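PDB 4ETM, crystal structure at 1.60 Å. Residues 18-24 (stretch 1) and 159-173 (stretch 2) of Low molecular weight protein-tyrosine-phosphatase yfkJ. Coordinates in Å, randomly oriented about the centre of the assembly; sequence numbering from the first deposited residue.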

ATOM      1  N   MET A  18       7.217   1.216 -28.479  1.00 35.47           N
ATOM      2  CA  MET A  18       6.906   0.017 -27.726  1.00 34.57           C
ATOM      3  C   MET A  18       6.232   0.364 -26.400  1.00 35.55           C
ATOM      4  O   MET A  18       6.624   1.313 -25.733  1.00 40.51           O
ATOM      5  CB  MET A  18       8.193  -0.762 -27.479  1.00 35.85           C
ATOM      6  CG  MET A  18       7.989  -2.233 -27.206  1.00 39.49           C
ATOM      7  SD  MET A  18       9.183  -3.191 -28.149  1.00 61.37           S
ATOM      8  CE  MET A  18       8.745  -4.841 -27.650  1.00 49.32           C
ATOM      9  N   ILE A  19       5.211  -0.401 -26.036  1.00 21.47           N
ATOM     10  CA  ILE A  19       4.513  -0.218 -24.768  1.00 24.95           C
ATOM     11  C   ILE A  19       5.289  -0.988 -23.706  1.00 21.43           C
ATOM     12  O   ILE A  19       5.655  -2.137 -23.919  1.00 26.37           O
ATOM     13  CB  ILE A  19       3.071  -0.766 -24.836  1.00 21.28           C
ATOM     14  CG1 ILE A  19       2.273  -0.028 -25.919  1.00 26.22           C
ATOM     15  CG2 ILE A  19       2.381  -0.690 -23.453  1.00 21.07           C
ATOM     16  CD1 ILE A  19       1.116  -0.830 -26.486  1.00 32.81           C
ATOM     17  N   SER A  20       5.560  -0.355 -22.574  1.00 21.70           N
ATOM     18  CA  SER A  20       6.336  -1.025 -21.540  1.00 23.40           C
ATOM     19  C   SER A  20       5.526  -1.229 -20.270  1.00 16.94           C
ATOM     20  O   SER A  20       4.766  -0.348 -19.851  1.00 20.09           O
ATOM     21  CB  SER A  20       7.613  -0.250 -21.227  1.00 19.74           C
ATOM     22  OG  SER A  20       7.310   1.109 -20.973  1.00 25.09           O
ATOM     23  N   VAL A  21       5.714  -2.396 -19.665  1.00 16.90           N
ATOM     24  CA  VAL A  21       4.994  -2.812 -18.470  1.00 17.09           C
ATOM     25  C   VAL A  21       6.001  -3.271 -17.412  1.00 17.51           C
ATOM     26  O   VAL A  21       6.804  -4.156 -17.676  1.00 16.09           O
ATOM     27  CB  VAL A  21       4.040  -3.978 -18.800  1.00 17.59           C
ATOM     28  CG1 VAL A  21       3.268  -4.411 -17.573  1.00 19.90           C
ATOM     29  CG2 VAL A  21       3.085  -3.579 -19.922  1.00 16.97           C
ATOM     30  N   LEU A  22       5.967  -2.657 -16.234  1.00 13.49           N
ATOM     31  CA  LEU A  22       6.821  -3.078 -15.118  1.00 12.62           C
ATOM     32  C   LEU A  22       5.975  -3.730 -14.036  1.00 11.56           C
ATOM     33  O   LEU A  22       5.061  -3.106 -13.505  1.00 14.06           O
ATOM     34  CB  LEU A  22       7.589  -1.893 -14.535  1.00 15.61           C
ATOM     35  CG  LEU A  22       8.428  -2.287 -13.322  1.00 16.76           C
ATOM     36  CD1 LEU A  22       9.582  -3.160 -13.756  1.00 12.74           C
ATOM     37  CD2 LEU A  22       8.934  -1.037 -12.594  1.00 14.76           C
ATOM     38  N   PHE A  23       6.254  -5.002 -13.753  1.00 11.24           N
ATOM     39  CA  PHE A  23       5.597  -5.721 -12.663  1.00 10.61           C
ATOM     40  C   PHE A  23       6.384  -5.539 -11.382  1.00 12.43           C
ATOM     41  O   PHE A  23       7.602  -5.633 -11.385  1.00 13.58           O
ATOM     42  CB  PHE A  23       5.438  -7.203 -12.980  1.00 11.20           C
ATOM     43  CG  PHE A  23       4.542  -7.473 -14.139  1.00 13.76           C
ATOM     44  CD1 PHE A  23       3.164  -7.477 -13.982  1.00 13.02           C
ATOM     45  CD2 PHE A  23       5.074  -7.701 -15.399  1.00 14.27           C
ATOM     46  CE1 PHE A  23       2.328  -7.721 -15.056  1.00 16.56           C
ATOM     47  CE2 PHE A  23       4.235  -7.950 -16.489  1.00 15.01           C
ATOM     48  CZ  PHE A  23       2.866  -7.953 -16.317  1.00 17.57           C
ATOM     49  N   VAL A  24       5.697  -5.229 -10.293  1.00  9.72           N
ATOM     50  CA  VAL A  24       6.403  -4.919  -9.053  1.00 11.55           C
ATOM     51  C   VAL A  24       5.848  -5.689  -7.866  1.00 12.70           C
ATOM     52  O   VAL A  24       4.629  -5.693  -7.610  1.00 12.95           O
ATOM     53  CB  VAL A  24       6.357  -3.400  -8.732  1.00  9.59           C
ATOM     54  CG1 VAL A  24       7.079  -3.088  -7.422  1.00 10.45           C
ATOM     55  CG2 VAL A  24       6.972  -2.582  -9.858  1.00 10.19           C
ATOM     56  N   GLY A 159      -4.816 -12.630 -13.954  1.00 18.84           N
ATOM     57  CA  GLY A 159      -4.533 -11.213 -13.914  1.00 17.68           C
ATOM     58  C   GLY A 159      -3.833 -10.760 -15.183  1.00 19.26           C
ATOM     59  O   GLY A 159      -4.189  -9.726 -15.745  1.00 20.85           O
ATOM     60  N   CYS A 160      -2.824 -11.513 -15.614  1.00 18.70           N
ATOM     61  CA  CYS A 160      -2.070 -11.157 -16.815  1.00 20.04           C
ATOM     62  C   CYS A 160      -2.929 -11.224 -18.068  1.00 25.97           C
ATOM     63  O   CYS A 160      -2.760 -10.414 -18.984  1.00 22.55           O
ATOM     64  CB  CYS A 160      -0.842 -12.042 -16.983  1.00 16.35           C
ATOM     65  SG  CYS A 160       0.502 -11.663 -15.840  1.00 17.99           S
ATOM     66  N   GLU A 161      -3.839 -12.193 -18.106  1.00 18.63           N
ATOM     67  CA  GLU A 161      -4.787 -12.305 -19.207  1.00 20.20           C
ATOM     68  C   GLU A 161      -5.648 -11.053 -19.331  1.00 20.56           C
ATOM     69  O   GLU A 161      -5.779 -10.489 -20.421  1.00 24.37           O
ATOM     70  CB  GLU A 161      -5.668 -13.550 -19.035  1.00 21.15           C
ATOM     71  CG  GLU A 161      -4.939 -14.841 -19.338  1.00 42.75           C
ATOM     72  CD  GLU A 161      -5.716 -16.074 -18.930  1.00 52.66           C
ATOM     73  OE1 GLU A 161      -6.945 -15.963 -18.718  1.00 54.48           O
ATOM     74  OE2 GLU A 161      -5.091 -17.152 -18.822  1.00 56.44           O
ATOM     75  N   GLN A 162      -6.239 -10.628 -18.220  1.00 23.22           N
ATOM     76  CA  GLN A 162      -7.106  -9.455 -18.213  1.00 20.59           C
ATOM     77  C   GLN A 162      -6.306  -8.190 -18.481  1.00 21.00           C
ATOM     78  O   GLN A 162      -6.755  -7.311 -19.212  1.00 25.34           O
ATOM     79  CB  GLN A 162      -7.822  -9.324 -16.867  1.00 25.55           C
ATOM     80  CG  GLN A 162      -8.757 -10.468 -16.579  1.00 33.02           C
ATOM     81  CD  GLN A 162      -9.800 -10.602 -17.648  1.00 38.59           C
ATOM     82  OE1 GLN A 162     -10.222  -9.609 -18.237  1.00 32.52           O
ATOM     83  NE2 GLN A 162     -10.216 -11.833 -17.922  1.00 40.37           N
ATOM     84  N   LEU A 163      -5.128  -8.098 -17.866  1.00 23.39           N
ATOM     85  CA  LEU A 163      -4.247  -6.951 -18.076  1.00 18.58           C
ATOM     86  C   LEU A 163      -3.919  -6.783 -19.551  1.00 19.45           C
ATOM     87  O   LEU A 163      -4.098  -5.701 -20.107  1.00 20.49           O
ATOM     88  CB  LEU A 163      -2.940  -7.107 -17.287  1.00 17.40           C
ATOM     89  CG  LEU A 163      -1.890  -6.028 -17.610  1.00 17.45           C
ATOM     90  CD1 LEU A 163      -2.384  -4.621 -17.290  1.00 17.93           C
ATOM     91  CD2 LEU A 163      -0.591  -6.323 -16.865  1.00 16.57           C
ATOM     92  N   LEU A 164      -3.453  -7.858 -20.186  1.00 19.62           N
ATOM     93  CA  LEU A 164      -3.146  -7.820 -21.618  1.00 20.74           C
ATOM     94  C   LEU A 164      -4.352  -7.386 -22.465  1.00 22.12           C
ATOM     95  O   LEU A 164      -4.198  -6.603 -23.402  1.00 23.16           O
ATOM     96  CB  LEU A 164      -2.587  -9.163 -22.100  1.00 21.04           C
ATOM     97  CG  LEU A 164      -2.249  -9.285 -23.593  1.00 25.37           C
ATOM     98  CD1 LEU A 164      -1.337  -8.152 -24.063  1.00 22.62           C
ATOM     99  CD2 LEU A 164      -1.601 -10.639 -23.873  1.00 28.45           C
ATOM    100  N   ALA A 165      -5.544  -7.870 -22.124  1.00 22.52           N
ATOM    101  CA  ALA A 165      -6.757  -7.493 -22.855  1.00 24.05           C
ATOM    102  C   ALA A 165      -7.076  -6.006 -22.700  1.00 24.15           C
ATOM    103  O   ALA A 165      -7.505  -5.348 -23.654  1.00 30.05           O
ATOM    104  CB  ALA A 165      -7.947  -8.345 -22.406  1.00 26.28           C
ATOM    105  N   SER A 166      -6.857  -5.489 -21.492  1.00 23.00           N
ATOM    106  CA  SER A 166      -7.091  -4.085 -21.166  1.00 23.22           C
ATOM    107  C   SER A 166      -6.124  -3.208 -21.958  1.00 23.41           C
ATOM    108  O   SER A 166      -6.507  -2.172 -22.502  1.00 24.47           O
ATOM    109  CB  SER A 166      -6.917  -3.859 -19.657  1.00 24.86           C
ATOM    110  OG  SER A 166      -6.974  -2.483 -19.329  1.00 31.33           O
ATOM    111  N   ILE A 167      -4.870  -3.636 -22.032  1.00 22.59           N
ATOM    112  CA  ILE A 167      -3.875  -2.916 -22.816  1.00 23.87           C
ATOM    113  C   ILE A 167      -4.207  -2.967 -24.311  1.00 30.07           C
ATOM    114  O   ILE A 167      -4.077  -1.961 -25.014  1.00 31.90           O
ATOM    115  CB  ILE A 167      -2.455  -3.456 -22.564  1.00 22.09           C
ATOM    116  CG1 ILE A 167      -2.108  -3.356 -21.076  1.00 23.10           C
ATOM    117  CG2 ILE A 167      -1.443  -2.691 -23.377  1.00 22.85           C
ATOM    118  CD1 ILE A 167      -0.773  -3.959 -20.694  1.00 20.13           C
ATOM    119  N   GLN A 168      -4.656  -4.124 -24.795  1.00 28.49           N
ATOM    120  CA  GLN A 168      -5.059  -4.257 -26.201  1.00 32.06           C
ATOM    121  C   GLN A 168      -6.244  -3.355 -26.549  1.00 35.34           C
ATOM    122  O   GLN A 168      -6.309  -2.784 -27.644  1.00 29.91           O
ATOM    123  CB  GLN A 168      -5.413  -5.707 -26.540  1.00 36.29           C
ATOM    124  CG  GLN A 168      -4.231  -6.648 -26.694  1.00 42.23           C
ATOM    125  CD  GLN A 168      -4.638  -7.969 -27.328  1.00 51.10           C
ATOM    126  OE1 GLN A 168      -3.969  -8.477 -28.229  1.00 57.11           O
ATOM    127  NE2 GLN A 168      -5.752  -8.525 -26.866  1.00 51.85           N
ATOM    128  N   LYS A 169      -7.192  -3.234 -25.626  1.00 31.09           N
ATOM    129  CA  LYS A 169      -8.328  -2.344 -25.830  1.00 30.44           C
ATOM    130  C   LYS A 169      -7.924  -0.872 -25.741  1.00 32.76           C
ATOM    131  O   LYS A 169      -8.328  -0.058 -26.579  1.00 36.39           O
ATOM    132  CB  LYS A 169      -9.442  -2.639 -24.826  1.00 33.11           C
ATOM    133  CG  LYS A 169     -10.630  -1.696 -24.950  1.00 39.31           C
ATOM    134  CD  LYS A 169     -11.775  -2.104 -24.034  1.00 41.78           C
ATOM    135  CE  LYS A 169     -12.988  -1.205 -24.243  1.00 51.69           C
ATOM    136  NZ  LYS A 169     -14.135  -1.613 -23.380  1.00 55.96           N
ATOM    137  N   GLU A 170      -7.128  -0.536 -24.728  1.00 33.87           N
ATOM    138  CA  GLU A 170      -6.723   0.850 -24.480  1.00 36.09           C
ATOM    139  C   GLU A 170      -5.836   1.421 -25.584  1.00 32.80           C
ATOM    140  O   GLU A 170      -6.129   2.484 -26.136  1.00 33.76           O
ATOM    141  CB  GLU A 170      -6.014   0.974 -23.124  1.00 34.29           C
ATOM    142  CG  GLU A 170      -5.435   2.356 -22.837  1.00 41.52           C
ATOM    143  CD  GLU A 170      -6.506   3.405 -22.569  1.00 54.90           C
ATOM    144  OE1 GLU A 170      -7.678   3.024 -22.357  1.00 65.06           O
ATOM    145  OE2 GLU A 170      -6.179   4.615 -22.572  1.00 48.65           O
ATOM    146  N   LYS A 171      -4.757   0.708 -25.899  1.00 33.86           N
ATOM    147  CA  LYS A 171      -3.816   1.144 -26.925  1.00 40.75           C
ATOM    148  C   LYS A 171      -4.303   0.748 -28.314  1.00 43.19           C
ATOM    149  O   LYS A 171      -3.585   0.922 -29.300  1.00 45.63           O
ATOM    150  CB  LYS A 171      -2.427   0.551 -26.672  1.00 37.81           C
ATOM    151  CG  LYS A 171      -2.056   0.426 -25.205  1.00 41.49           C
ATOM    152  CD  LYS A 171      -1.036   1.458 -24.764  1.00 47.43           C
ATOM    153  CE  LYS A 171      -1.597   2.865 -24.804  1.00 49.72           C
ATOM    154  NZ  LYS A 171      -0.924   3.744 -23.808  1.00 50.20           N
ATOM    155  N   GLN A 172      -5.521   0.212 -28.374  1.00 41.13           N
ATOM    156  CA  GLN A 172      -6.133  -0.244 -29.626  1.00 45.20           C
ATOM    157  C   GLN A 172      -5.185  -1.162 -30.396  1.00 43.53           C
ATOM    158  O   GLN A 172      -5.019  -1.035 -31.613  1.00 36.68           O
ATOM    159  CB  GLN A 172      -6.585   0.945 -30.475  1.00 45.30           C
ATOM    160  CG  GLN A 172      -7.431   1.937 -29.690  1.00 47.23           C
ATOM    161  CD  GLN A 172      -8.055   3.005 -30.565  1.00 50.46           C
ATOM    162  OE1 GLN A 172      -7.680   4.178 -30.498  1.00 47.51           O
ATOM    163  NE2 GLN A 172      -9.022   2.606 -31.386  1.00 53.42           N
ATOM    164  N   LEU A 173      -4.566  -2.072 -29.646  1.00 48.47           N
ATOM    165  CA  LEU A 173      -3.582  -3.016 -30.163  1.00 50.18           C
ATOM    166  C   LEU A 173      -2.305  -2.311 -30.597  1.00 51.82           C
ATOM    167  O   LEU A 173      -1.537  -1.831 -29.766  1.00 50.52           O
ATOM    168  CB  LEU A 173      -4.161  -3.835 -31.314  1.00 47.44           C
ATOM    169  CG  LEU A 173      -4.937  -5.097 -30.965  1.00 48.92           C
ATOM    170  CD1 LEU A 173      -4.061  -5.972 -30.108  1.00 51.96           C
ATOM    171  CD2 LEU A 173      -6.240  -4.762 -30.260  1.00 53.91           C
TER

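A helix laid against a β-strand illustrates a general rule of α/β packing: the strand offers every second side chain, the helix offers residues three or four apart, and the two periodicities mesh without any polar bond between them. In this phosphatase the strand 19–24 and the helix that ends at E170 run nearly antiparallel, at 152°, with their axes 11.7 Å apart at closest approach. That spacing is filled by side chains and is too wide for strand and helix backbones to touch, and no hydrogen bond crosses the interface. The backbone polarity of the helix is met internally, as in L163 N to G159 O at 2.8 Å.

The first residue of this stretch to touch the strand is C160. Its CA-to-CB bond points sideways, yet SG lies 4.4 Å from F23 CE1, an oblique sulfur-aromatic approach in which a polarizable sulfur meets the ring. One turn on, the CA-to-CB bond of L163 points toward the strand and the residue bridges two of the strand's residues: L163 CD2 is 3.7 Å from F23 CE1 and 4.4 Å from V21 CG1. Another turn brings I167, whose branched side chain reaches V21 and I19, with CD1 4.0 Å from V21 CG2 and CG2 4.3 Å from I19 CG2. The intervening E161, Q162, A165 and S166 make no contact with the strand, so the helix is divided by its own periodicity.

K171 continues the spacing just as the chain leaves helical geometry, its N still bonded to I167 O at 2.9 Å. Here the aliphatic part of a lysine does apolar work: K171 CD packs 3.6 Å from I19 CD1, while NZ extends beyond. Finally, the chain turns back, with L173 N bonded to Q168 O at 2.7 Å; the CA-to-CB bond of L173 points away, and its backbone O approaches I19 CD1 at 4.3 Å.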